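Local coordinates for probable primosomal replication protein n (Ralstonia solanacearum, PDB 4FDB) that probably takes part in restarting stalled replication forks, binding single-stranded DNA and stabilising PriA on it while DnaT joins, at residues Ser34-Glu39 and Ala43-Phe48; Val16-Pro21 and Ile26-Leu31; Ala78-His81 and Leu87-His90. The protein carries 3 engineered substitutions. One frame throughout, in Å; residues are numbered along the deposited sequence. Where two conformers were deposited one is given.

Contact 1: Ser34-Glu39 and Ala43-Phe48; sequences SGQAME and ARQVEF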
ATOM      1  N   SER A  34      -7.067  -6.411  -9.488  0.50 14.55           N
ATOM      2  CA  SER A  34      -8.026  -5.907 -10.466  0.50 16.25           C
ATOM      3  C   SER A  34      -9.404  -5.741  -9.827  0.50 20.68           C
ATOM      4  O   SER A  34     -10.046  -6.718  -9.435  0.50 17.43           O
ATOM      5  CB  SER A  34      -8.112  -6.840 -11.673  0.50 20.20           C
ATOM      6  OG  SER A  34      -8.482  -8.148 -11.274  0.50 21.71           O
ATOM      7  N   GLY A  35      -9.866  -4.502  -9.733  1.00 19.08           N
ATOM      8  CA  GLY A  35     -11.101  -4.225  -9.036  1.00 19.28           C
ATOM      9  C   GLY A  35     -11.576  -2.810  -9.242  1.00 23.63           C
ATOM     10  O   GLY A  35     -11.253  -2.163 -10.235  1.00 29.64           O
ATOM     11  N   GLN A  36     -12.371  -2.342  -8.293  1.00 24.93           N
ATOM     12  CA  GLN A  36     -13.002  -1.044  -8.403  1.00 26.47           C
ATOM     13  C   GLN A  36     -12.755  -0.330  -7.102  1.00 24.58           C
ATOM     14  O   GLN A  36     -12.862  -0.925  -6.036  1.00 24.72           O
ATOM     15  CB  GLN A  36     -14.510  -1.181  -8.609  1.00 32.55           C
ATOM     16  CG  GLN A  36     -14.922  -1.972  -9.838  1.00 44.24           C
ATOM     17  CD  GLN A  36     -16.258  -1.515 -10.395  1.00 52.92           C
ATOM     18  OE1 GLN A  36     -16.663  -0.366 -10.201  1.00 56.36           O
ATOM     19  NE2 GLN A  36     -16.949  -2.410 -11.096  1.00 55.96           N
ATOM     20  N   ALA A  37     -12.422   0.946  -7.196  1.00 27.24           N
ATOM     21  CA  ALA A  37     -12.316   1.763  -6.016  1.00 29.56           C
ATOM     22  C   ALA A  37     -13.595   2.563  -5.953  1.00 38.43           C
ATOM     23  O   ALA A  37     -13.819   3.462  -6.765  1.00 34.13           O
ATOM     24  CB  ALA A  37     -11.105   2.668  -6.099  1.00 27.38           C
HETATM   25  N   MSE A  38     -14.456   2.191  -5.011  1.00 48.73           N
HETATM   26  CA  MSE A  38     -15.685   2.924  -4.761  1.00 61.88           C
HETATM   27  C   MSE A  38     -15.342   4.141  -3.915  1.00 65.47           C
HETATM   28  O   MSE A  38     -16.162   5.039  -3.725  1.00 69.38           O
HETATM   29  CB  MSE A  38     -16.696   2.036  -4.030  1.00 67.59           C
HETATM   30  CG  MSE A  38     -16.955   0.692  -4.701  1.00 68.64           C
HETATM   31 SE   MSE A  38     -17.833   0.857  -6.436  1.00160.07          SE
HETATM   32  CE  MSE A  38     -19.496   1.707  -5.864  1.00 72.18           C
ATOM     33  N   GLU A  39     -14.110   4.157  -3.415  1.00 62.46           N
ATOM     34  CA  GLU A  39     -13.620   5.229  -2.554  1.00 57.46           C
ATOM     35  C   GLU A  39     -13.315   6.493  -3.352  1.00 53.99           C
ATOM     36  O   GLU A  39     -13.259   7.586  -2.790  1.00 59.65           O
ATOM     37  CB  GLU A  39     -12.376   4.777  -1.782  1.00 52.81           C
ATOM     38  CG  GLU A  39     -12.562   3.495  -0.985  1.00 54.71           C
ATOM     39  CD  GLU A  39     -12.446   2.251  -1.847  1.00 53.64           C
ATOM     40  OE1 GLU A  39     -13.375   1.414  -1.835  1.00 58.67           O
ATOM     41  OE2 GLU A  39     -11.429   2.118  -2.549  1.00 48.69           O
ATOM     42  N   ALA A  43     -16.810   6.034  -9.102  1.00 45.00           N
ATOM     43  CA  ALA A  43     -16.296   4.670  -9.048  1.00 43.85           C
ATOM     44  C   ALA A  43     -15.424   4.465 -10.269  1.00 41.15           C
ATOM     45  O   ALA A  43     -15.807   4.824 -11.378  1.00 45.60           O
ATOM     46  CB  ALA A  43     -17.433   3.662  -9.036  1.00 47.72           C
ATOM     47  N   ARG A  44     -14.235   3.919 -10.067  1.00 42.22           N
ATOM     48  CA  ARG A  44     -13.323   3.722 -11.179  1.00 41.78           C
ATOM     49  C   ARG A  44     -12.634   2.374 -11.084  1.00 34.15           C
ATOM     50  O   ARG A  44     -12.411   1.849  -9.994  1.00 30.90           O
ATOM     51  CB  ARG A  44     -12.274   4.834 -11.223  1.00 43.15           C
ATOM     52  CG  ARG A  44     -11.324   4.839 -10.039  1.00 45.03           C
ATOM     53  CD  ARG A  44     -10.223   5.858 -10.249  1.00 50.83           C
ATOM     54  NE  ARG A  44      -8.896   5.251 -10.213  1.00 53.94           N
ATOM     55  CZ  ARG A  44      -7.779   5.883 -10.561  1.00 54.50           C
ATOM     56  NH1 ARG A  44      -7.832   7.139 -10.981  1.00 58.74           N
ATOM     57  NH2 ARG A  44      -6.612   5.257 -10.496  1.00 52.53           N
ATOM     58  N   GLN A  45     -12.301   1.825 -12.240  1.00 33.58           N
ATOM     59  CA  GLN A  45     -11.548   0.592 -12.293  1.00 32.28           C
ATOM     60  C   GLN A  45     -10.126   0.866 -11.862  1.00 28.27           C
ATOM     61  O   GLN A  45      -9.558   1.918 -12.157  1.00 30.41           O
ATOM     62  CB  GLN A  45     -11.575   0.004 -13.701  1.00 41.59           C
ATOM     63  CG  GLN A  45     -12.977  -0.216 -14.231  1.00 53.18           C
ATOM     64  CD  GLN A  45     -13.885  -0.859 -13.201  1.00 59.30           C
ATOM     65  OE1 GLN A  45     -14.812  -0.225 -12.697  1.00 65.23           O
ATOM     66  NE2 GLN A  45     -13.621  -2.122 -12.882  1.00 59.50           N
ATOM     67  N   VAL A  46      -9.562  -0.079 -11.131  1.00 20.42           N
ATOM     68  CA  VAL A  46      -8.183   0.019 -10.687  1.00 18.81           C
ATOM     69  C   VAL A  46      -7.516  -1.300 -11.016  1.00 26.40           C
ATOM     70  O   VAL A  46      -8.073  -2.359 -10.729  1.00 18.71           O
ATOM     71  CB  VAL A  46      -8.104   0.275  -9.167  1.00 17.62           C
ATOM     72  CG1 VAL A  46      -6.657   0.165  -8.669  1.00 17.79           C
ATOM     73  CG2 VAL A  46      -8.691   1.644  -8.827  1.00 22.03           C
ATOM     74  N   GLU A  47      -6.347  -1.244 -11.649  1.00 17.65           N
ATOM     75  CA  GLU A  47      -5.566  -2.457 -11.877  1.00 16.79           C
ATOM     76  C   GLU A  47      -4.089  -2.152 -11.710  1.00 16.50           C
ATOM     77  O   GLU A  47      -3.587  -1.187 -12.277  1.00 21.40           O
ATOM     78  CB  GLU A  47      -5.823  -3.027 -13.275  1.00 25.48           C
ATOM     79  CG  GLU A  47      -7.267  -3.463 -13.509  1.00 36.58           C
ATOM     80  CD  GLU A  47      -7.479  -4.176 -14.834  1.00 46.11           C
ATOM     81  OE1 GLU A  47      -6.487  -4.392 -15.573  1.00 47.26           O
ATOM     82  OE2 GLU A  47      -8.647  -4.512 -15.140  1.00 44.11           O
ATOM     83  N   PHE A  48      -3.400  -2.968 -10.932  1.00 16.39           N
ATOM     84  CA  PHE A  48      -1.962  -2.816 -10.771  1.00 16.31           C
ATOM     85  C   PHE A  48      -1.367  -4.129 -10.303  1.00 21.00           C
ATOM     86  O   PHE A  48      -2.089  -5.041  -9.877  1.00 16.73           O
ATOM     87  CB  PHE A  48      -1.634  -1.686  -9.762  1.00 14.74           C
ATOM     88  CG  PHE A  48      -2.135  -1.941  -8.366  1.00 14.63           C
ATOM     89  CD1 PHE A  48      -1.322  -2.568  -7.421  1.00 18.66           C
ATOM     90  CD2 PHE A  48      -3.404  -1.531  -7.986  1.00 13.70           C
ATOM     91  CE1 PHE A  48      -1.777  -2.805  -6.131  1.00 20.82           C
ATOM     92  CE2 PHE A  48      -3.863  -1.774  -6.698  1.00 15.30           C
ATOM     93  CZ  PHE A  48      -3.051  -2.397  -5.770  1.00 15.15           C
TER
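Ala37 and Val46 form the tight side of this antiparallel ladder, with the Ala37 methyl CB resting 3.8 Å from Val46 CG2. The valine sets CG1 anti to its backbone N (chi1 171°), which leaves CG2 as the branch that meets the alanine. Between the strands the backbones are closely joined. Gly35 and Val46 make a hydrogen-bonded pair, with Gly35 N to Val46 O at 3.0 Å and Val46 N to Gly35 O at 2.8 Å, both nearly straight. At the next hydrogen-bonded pair, nearer the turn, Ala37 N reaches Arg44 O at 2.9 Å, whereas the return bond from Arg44 N to Ala37 O is weak at 3.4 Å, so this last pair is held firmly from one side only.

The other face, carrying Ser34, Gln36, Gln45 and Glu47, is the solvent side. Gln36 and Gln45 run side by side in the same direction, their amide planes turned 76° apart. Further along, Ser34 CB lies 3.9 Å from Glu47 CG, against the glutamate stem. Next to the turn, the poorly ordered selenomethionine Met38 lays SE near Ala43 CB.

The strands belong to the hairpin 25-37/44-55, here reaching well away from the centre of the chain. Its Ala37, Arg44 and Val46 face packs on Phe76, Ala78 and Leu77 of the second subunit, respectively, while Phe48 and Tyr33 bring their rings together towards the body of the chain.

Contact 2: Val16-Pro21 and Ile26-Leu31; sequences VMRYTP and IVNCLL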
ATOM      1  N   VAL A  16      11.952 -18.628  -5.842  1.00 19.60           N
ATOM      2  CA  VAL A  16      12.422 -19.729  -5.013  1.00 21.05           C
ATOM      3  C   VAL A  16      12.664 -19.161  -3.620  1.00 19.87           C
ATOM      4  O   VAL A  16      13.096 -18.028  -3.495  1.00 19.37           O
ATOM      5  CB  VAL A  16      13.729 -20.322  -5.570  1.00 24.45           C
ATOM      6  CG1 VAL A  16      14.316 -21.349  -4.618  1.00 29.15           C
ATOM      7  CG2 VAL A  16      13.477 -20.959  -6.929  1.00 29.79           C
HETATM    8  N   MSE A  17      12.344 -19.935  -2.589  1.00 20.22           N
HETATM    9  CA  MSE A  17      12.576 -19.524  -1.209  1.00 20.10           C
HETATM   10  C   MSE A  17      14.046 -19.203  -0.963  1.00 20.89           C
HETATM   11  O   MSE A  17      14.939 -19.926  -1.420  1.00 22.67           O
HETATM   12  CB  MSE A  17      12.132 -20.649  -0.273  1.00 21.35           C
HETATM   13  CG  MSE A  17      12.344 -20.396   1.202  1.00 20.68           C
HETATM   14 SE   MSE A  17      11.579 -21.896   2.209  1.00 33.69          SE
HETATM   15  CE  MSE A  17       9.702 -21.486   1.869  1.00 20.88           C
ATOM     16  N   ARG A  18      14.286 -18.110  -0.243  1.00 20.41           N
ATOM     17  CA  ARG A  18      15.624 -17.731   0.196  1.00 24.79           C
ATOM     18  C   ARG A  18      15.575 -17.502   1.706  1.00 22.18           C
ATOM     19  O   ARG A  18      14.509 -17.577   2.312  1.00 21.07           O
ATOM     20  CB  ARG A  18      16.087 -16.457  -0.518  1.00 24.97           C
ATOM     21  CG  ARG A  18      15.219 -15.248  -0.240  1.00 26.26           C
ATOM     22  CD  ARG A  18      15.697 -14.044  -1.041  1.00 24.76           C
ATOM     23  NE  ARG A  18      14.786 -12.915  -0.924  1.00 24.67           N
ATOM     24  CZ  ARG A  18      14.891 -11.960  -0.005  1.00 29.51           C
ATOM     25  NH1 ARG A  18      15.867 -12.005   0.891  1.00 27.23           N
ATOM     26  NH2 ARG A  18      14.020 -10.960   0.021  1.00 29.68           N
ATOM     27  N   TYR A  19      16.725 -17.234   2.312  1.00 23.96           N
ATOM     28  CA  TYR A  19      16.795 -17.126   3.760  1.00 24.66           C
ATOM     29  C   TYR A  19      17.580 -15.891   4.160  1.00 29.13           C
ATOM     30  O   TYR A  19      18.558 -15.535   3.506  1.00 26.71           O
ATOM     31  CB  TYR A  19      17.455 -18.374   4.358  1.00 26.86           C
ATOM     32  CG  TYR A  19      16.728 -19.643   3.983  1.00 28.24           C
ATOM     33  CD1 TYR A  19      15.848 -20.252   4.869  1.00 29.10           C
ATOM     34  CD2 TYR A  19      16.896 -20.211   2.728  1.00 28.75           C
ATOM     35  CE1 TYR A  19      15.160 -21.405   4.512  1.00 26.22           C
ATOM     36  CE2 TYR A  19      16.211 -21.355   2.364  1.00 27.05           C
ATOM     37  CZ  TYR A  19      15.349 -21.945   3.257  1.00 27.31           C
ATOM     38  OH  TYR A  19      14.678 -23.087   2.882  1.00 27.32           O
ATOM     39  N   THR A  20      17.135 -15.239   5.227  1.00 27.57           N
ATOM     40  CA  THR A  20      17.933 -14.190   5.857  1.00 30.71           C
ATOM     41  C   THR A  20      19.146 -14.817   6.538  1.00 33.68           C
ATOM     42  O   THR A  20      19.211 -16.033   6.725  1.00 33.77           O
ATOM     43  CB  THR A  20      17.128 -13.436   6.931  1.00 26.84           C
ATOM     44  OG1 THR A  20      16.965 -14.282   8.079  1.00 28.98           O
ATOM     45  CG2 THR A  20      15.785 -12.994   6.396  1.00 28.16           C
ATOM     46  N   PRO A  21      20.130 -13.988   6.920  1.00 39.62           N
ATOM     47  CA  PRO A  21      21.254 -14.514   7.698  1.00 42.99           C
ATOM     48  C   PRO A  21      20.846 -15.266   8.976  1.00 43.54           C
ATOM     49  O   PRO A  21      21.590 -16.138   9.422  1.00 46.84           O
ATOM     50  CB  PRO A  21      22.039 -13.253   8.055  1.00 43.34           C
ATOM     51  CG  PRO A  21      21.792 -12.340   6.902  1.00 35.06           C
ATOM     52  CD  PRO A  21      20.386 -12.622   6.430  1.00 37.07           C
ATOM     53  N   ILE A  26      12.192 -16.435   3.322  1.00 17.92           N
ATOM     54  CA  ILE A  26      11.440 -15.388   2.644  1.00 16.23           C
ATOM     55  C   ILE A  26      11.038 -15.882   1.275  1.00 15.79           C
ATOM     56  O   ILE A  26      11.873 -16.412   0.549  1.00 18.42           O
ATOM     57  CB  ILE A  26      12.339 -14.188   2.364  1.00 19.03           C
ATOM     58  CG1 ILE A  26      13.019 -13.706   3.646  1.00 25.07           C
ATOM     59  CG2 ILE A  26      11.548 -13.087   1.660  1.00 20.44           C
ATOM     60  CD1 ILE A  26      12.093 -13.033   4.595  1.00 28.63           C
ATOM     61  N   VAL A  27       9.771 -15.693   0.921  1.00 15.02           N
ATOM     62  CA  VAL A  27       9.323 -15.917  -0.453  1.00 16.70           C
ATOM     63  C   VAL A  27       8.839 -14.593  -1.028  1.00 15.71           C
ATOM     64  O   VAL A  27       7.865 -14.021  -0.547  1.00 16.53           O
ATOM     65  CB  VAL A  27       8.215 -16.999  -0.541  1.00 17.74           C
ATOM     66  CG1 VAL A  27       7.573 -17.018  -1.929  1.00 15.39           C
ATOM     67  CG2 VAL A  27       8.791 -18.378  -0.214  1.00 17.13           C
ATOM     68  N   ASN A  28       9.555 -14.096  -2.032  1.00 13.68           N
ATOM     69  CA  ASN A  28       9.130 -12.928  -2.788  1.00 15.28           C
ATOM     70  C   ASN A  28       8.123 -13.330  -3.847  1.00 16.60           C
ATOM     71  O   ASN A  28       8.259 -14.374  -4.471  1.00 15.73           O
ATOM     72  CB  ASN A  28      10.328 -12.278  -3.463  1.00 19.64           C
ATOM     73  CG  ASN A  28      11.206 -11.538  -2.481  1.00 22.91           C
ATOM     74  OD1 ASN A  28      12.133 -12.107  -1.914  1.00 25.82           O
ATOM     75  ND2 ASN A  28      10.915 -10.260  -2.275  1.00 25.42           N
ATOM     76  N   CYS A  29       7.117 -12.499  -4.057  1.00 16.10           N
ATOM     77  CA  CYS A  29       6.140 -12.813  -5.088  1.00 15.53           C
ATOM     78  C   CYS A  29       5.601 -11.550  -5.729  1.00 16.14           C
ATOM     79  O   CYS A  29       5.928 -10.435  -5.314  1.00 16.60           O
ATOM     80  CB  CYS A  29       5.015 -13.670  -4.516  1.00 16.46           C
ATOM     81  SG  CYS A  29       4.104 -12.911  -3.183  1.00 23.02           S
ATOM     82  N   LEU A  30       4.822 -11.737  -6.788  1.00 15.42           N
ATOM     83  CA  LEU A  30       4.166 -10.636  -7.468  1.00 12.87           C
ATOM     84  C   LEU A  30       2.678 -10.918  -7.402  1.00 15.06           C
ATOM     85  O   LEU A  30       2.230 -12.035  -7.732  1.00 13.40           O
ATOM     86  CB  LEU A  30       4.605 -10.603  -8.935  1.00 13.07           C
ATOM     87  CG  LEU A  30       4.050  -9.478  -9.817  1.00 16.12           C
ATOM     88  CD1 LEU A  30       4.553  -8.124  -9.333  1.00 16.99           C
ATOM     89  CD2 LEU A  30       4.440  -9.705 -11.266  1.00 20.34           C
ATOM     90  N   LEU A  31       1.918  -9.914  -6.988  1.00 11.52           N
ATOM     91  CA  LEU A  31       0.457 -10.003  -6.921  1.00 16.26           C
ATOM     92  C   LEU A  31      -0.158  -9.066  -7.938  1.00 16.32           C
ATOM     93  O   LEU A  31       0.403  -8.030  -8.250  1.00 15.99           O
ATOM     94  CB  LEU A  31      -0.030  -9.596  -5.530  1.00 15.63           C
ATOM     95  CG  LEU A  31       0.544 -10.433  -4.393  1.00 14.45           C
ATOM     96  CD1 LEU A  31       0.076  -9.868  -3.065  1.00 18.17           C
ATOM     97  CD2 LEU A  31       0.114 -11.888  -4.536  1.00 15.35           C
TER
HETATM   98  O   HOH W   1      12.087 -15.595  -2.411  1.00 21.68           O
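Arg18 and Ile26 form the hydrogen-bonded pair that joins two antiparallel strands of the OB fold, 3-19 and 25-37, near the turn of their hairpin. The backbone bonds run from Arg18 N to Ile26 O at 3.1 Å and from Ile26 N to Arg18 O at 2.8 Å. Next to this pair the regular pairing is interrupted and a water fills in, donating to Val16 O and Ile26 O and accepting from Asn28 N; backbone pairing resumes with Asn28 and Glu15.

The polar side-chain contact is a side-on grip. Arg18 CG sits between the backbone N and the carbonyl carbon (chi1 62°), and the chain then runs extended to NE, which brings the guanidinium alongside the opposite strand. There NE and NH2 both donate to Asn28 OD1 at 2.9 Å, each bond bent to about 145° at the hydrogen, NE nearly in line with the C=O bond and NH2 on a lone pair. The amide and guanidinium planes are 17° apart, so the groups meet nearly flat, two N-H donors sharing one oxygen.

Apolar contacts flank this pair. Met17, a selenomethionine, puts its terminal CE 3.9 Å from Val27 CG2, and Val27 itself packs on Ala59 and Leu62 of helix 57-62. Thr20 crosses Ile26 at about a right angle, CG2 to CG1 4.0 Å, while its hydroxyl is engaged by Val24 N within the turn. Over one face of the Arg18 guanidinium lies the methyl Ile26 CG2, 3.6 Å from NH2 and offset toward the rim of the group.

Contact 3: Ala78-His81 and Leu87-His90; sequences ARKH and LVFH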
ATOM      1  N   ALA A  78       6.659  -1.713   3.285  1.00 15.91           N
ATOM      2  CA  ALA A  78       8.001  -1.400   3.748  1.00 16.42           C
ATOM      3  C   ALA A  78       8.894  -1.146   2.554  1.00 20.55           C
ATOM      4  O   ALA A  78       8.481  -1.364   1.425  1.00 20.05           O
ATOM      5  CB  ALA A  78       8.555  -2.518   4.611  1.00 19.76           C
ATOM      6  N   ARG A  79      10.089  -0.620   2.813  1.00 25.62           N
ATOM      7  CA  ARG A  79      11.086  -0.426   1.772  1.00 32.40           C
ATOM      8  C   ARG A  79      11.688  -1.764   1.388  1.00 30.92           C
ATOM      9  O   ARG A  79      11.922  -2.615   2.252  1.00 29.73           O
ATOM     10  CB  ARG A  79      12.206   0.489   2.260  1.00 35.46           C
ATOM     11  CG  ARG A  79      11.956   1.959   2.065  1.00 40.49           C
ATOM     12  CD  ARG A  79      13.218   2.759   2.376  1.00 43.35           C
ATOM     13  NE  ARG A  79      13.005   4.194   2.225  1.00 51.23           N
ATOM     14  CZ  ARG A  79      13.364   5.099   3.131  1.00 53.31           C
ATOM     15  NH1 ARG A  79      13.960   4.710   4.252  1.00 49.54           N
ATOM     16  NH2 ARG A  79      13.129   6.389   2.917  1.00 57.17           N
ATOM     17  N   LYS A  80      11.940  -1.938   0.093  1.00 34.88           N
ATOM     18  CA  LYS A  80      12.563  -3.148  -0.435  1.00 41.20           C
ATOM     19  C   LYS A  80      13.925  -3.378   0.218  1.00 42.24           C
ATOM     20  O   LYS A  80      14.206  -4.465   0.731  1.00 41.52           O
ATOM     21  CB  LYS A  80      12.728  -3.020  -1.953  1.00 48.88           C
ATOM     22  CG  LYS A  80      12.977  -4.327  -2.693  1.00 50.59           C
ATOM     23  CD  LYS A  80      11.699  -5.130  -2.819  1.00 50.08           C
ATOM     24  CE  LYS A  80      11.863  -6.312  -3.767  1.00 50.79           C
ATOM     25  NZ  LYS A  80      10.611  -7.122  -3.859  1.00 43.84           N
ATOM     26  N   HIS A  81      14.762  -2.344   0.189  1.00 43.56           N
ATOM     27  CA  HIS A  81      16.039  -2.335   0.903  1.00 55.43           C
ATOM     28  C   HIS A  81      16.706  -0.965   0.808  1.00 55.10           C
ATOM     29  O   HIS A  81      16.031   0.065   0.791  1.00 54.36           O
ATOM     30  CB  HIS A  81      16.985  -3.418   0.374  1.00 62.59           C
ATOM     31  CG  HIS A  81      17.119  -3.426  -1.115  1.00 65.43           C
ATOM     32  ND1 HIS A  81      17.746  -2.415  -1.811  1.00 66.91           N
ATOM     33  CD2 HIS A  81      16.704  -4.321  -2.042  1.00 64.39           C
ATOM     34  CE1 HIS A  81      17.715  -2.689  -3.103  1.00 67.57           C
ATOM     35  NE2 HIS A  81      17.087  -3.840  -3.270  1.00 67.44           N
ATOM     36  N   LEU A  87       8.896  -0.083  -2.904  1.00 33.71           N
ATOM     37  CA  LEU A  87       8.201  -0.640  -1.750  1.00 29.96           C
ATOM     38  C   LEU A  87       7.798  -2.090  -1.988  1.00 24.44           C
ATOM     39  O   LEU A  87       7.653  -2.534  -3.116  1.00 30.71           O
ATOM     40  CB  LEU A  87       6.947   0.167  -1.421  1.00 27.77           C
ATOM     41  CG  LEU A  87       7.126   1.634  -1.036  1.00 27.26           C
ATOM     42  CD1 LEU A  87       5.774   2.180  -0.598  1.00 28.04           C
ATOM     43  CD2 LEU A  87       8.170   1.779   0.064  1.00 28.02           C
ATOM     44  N   VAL A  88       7.595  -2.807  -0.895  1.00 20.71           N
ATOM     45  CA  VAL A  88       7.180  -4.189  -0.959  1.00 16.14           C
ATOM     46  C   VAL A  88       6.051  -4.394   0.044  1.00 17.75           C
ATOM     47  O   VAL A  88       6.075  -3.817   1.131  1.00 17.43           O
ATOM     48  CB  VAL A  88       8.372  -5.127  -0.667  1.00 18.22           C
ATOM     49  CG1 VAL A  88       9.000  -4.815   0.689  1.00 24.69           C
ATOM     50  CG2 VAL A  88       7.945  -6.584  -0.735  1.00 15.94           C
ATOM     51  N   PHE A  89       5.060  -5.196  -0.335  1.00 11.80           N
ATOM     52  CA  PHE A  89       3.948  -5.558   0.541  1.00 10.72           C
ATOM     53  C   PHE A  89       4.332  -6.780   1.386  1.00 14.78           C
ATOM     54  O   PHE A  89       4.409  -7.892   0.872  1.00 13.07           O
ATOM     55  CB  PHE A  89       2.726  -5.848  -0.342  1.00 10.07           C
ATOM     56  CG  PHE A  89       1.482  -6.310   0.402  1.00 12.19           C
ATOM     57  CD1 PHE A  89       1.263  -5.994   1.737  1.00 13.83           C
ATOM     58  CD2 PHE A  89       0.512  -7.046  -0.271  1.00 13.27           C
ATOM     59  CE1 PHE A  89       0.104  -6.421   2.392  1.00 13.75           C
ATOM     60  CE2 PHE A  89      -0.640  -7.485   0.372  1.00 13.48           C
ATOM     61  CZ  PHE A  89      -0.849  -7.168   1.707  1.00 15.19           C
ATOM     62  N   HIS A  90       4.586  -6.571   2.676  1.00 13.30           N
ATOM     63  CA  HIS A  90       4.864  -7.695   3.575  1.00 14.68           C
ATOM     64  C   HIS A  90       3.551  -8.314   4.021  1.00 14.65           C
ATOM     65  O   HIS A  90       2.748  -7.669   4.685  1.00 15.81           O
ATOM     66  CB  HIS A  90       5.636  -7.233   4.815  1.00 14.34           C
ATOM     67  CG  HIS A  90       7.073  -6.913   4.559  1.00 17.67           C
ATOM     68  ND1 HIS A  90       8.104  -7.571   5.197  1.00 21.09           N
ATOM     69  CD2 HIS A  90       7.655  -5.977   3.773  1.00 20.85           C
ATOM     70  CE1 HIS A  90       9.258  -7.068   4.801  1.00 21.08           C
ATOM     71  NE2 HIS A  90       9.015  -6.094   3.942  1.00 23.42           N
TER
HETATM   72  O   HOH W   2      11.385  -5.187   2.917  1.00 38.68           O
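Ala78 and Val88 pair across the two strands through both of their backbone groups: Ala78 N to Val88 O is 3.1 Å, and Val88 N to Ala78 O is 2.9 Å. Leu87, the residue before Val88, closes on the same carbonyl, its methyl CD2 lying 3.4 Å from Ala78 O, and a CA-H...O contact from Leu87 CA adds to the crowd around that oxygen. Val88 brings CG1 up to it as well, since chi1 of 57° lodges this branch between the backbone N and the carbonyl carbon and turns CG2 toward Lys80 NZ, 4.1 Å away. On the alanine side, the methyl of Ala78 rests against the His90 imidazole, CB to NE2 3.7 Å.

Just past the strand end, Lys80 bends at chi2 (76°) and crosses Val88 at about a right angle, with CD 4.0 Å from Val88 CB. Its aliphatic stem thus lies against the valine, while the ammonium end makes a long, weak ion pair with Glu51.

The next shell holds the imidazole in place. A water donates to Arg79 O at 2.7 Å and lies at the edge of the His90 ring, 2.7 Å from NE2, tying the histidine to the start of the turn. The ring also stacks on Phe76, whose backbone is hydrogen-bonded to that of His90.

Three residues of the turn between the strands are not modelled, so the hairpin of 70-79 and 87-96 is seen without its tip. Strand 87-96 continues beside strand 44-55, where Val88 and His90 lie on Leu53; Arg44 of the second subunit packs against His90, and Phe48 of that subunit against Leu87.

Along the chain the hairpins close in series: contact 2, then contact 1, then contact 3. All three lie in one five-stranded sheet of the OB-fold family. Contacts 1 and 2 both use strand 25-37, yet their centres stand about 28 Å apart, on opposite sides of the chain's centre. Contact 3 sits closer to contact 2, centre to centre about 12 Å, and touches it where Asn28 meets Lys80 and Leu31 meets Phe89. Contacts 1 and 3 are about 22 Å apart between centres, yet both face the second subunit; Arg44 of one copy packs on Ala78 of the other, so they come together across the homodimer interface.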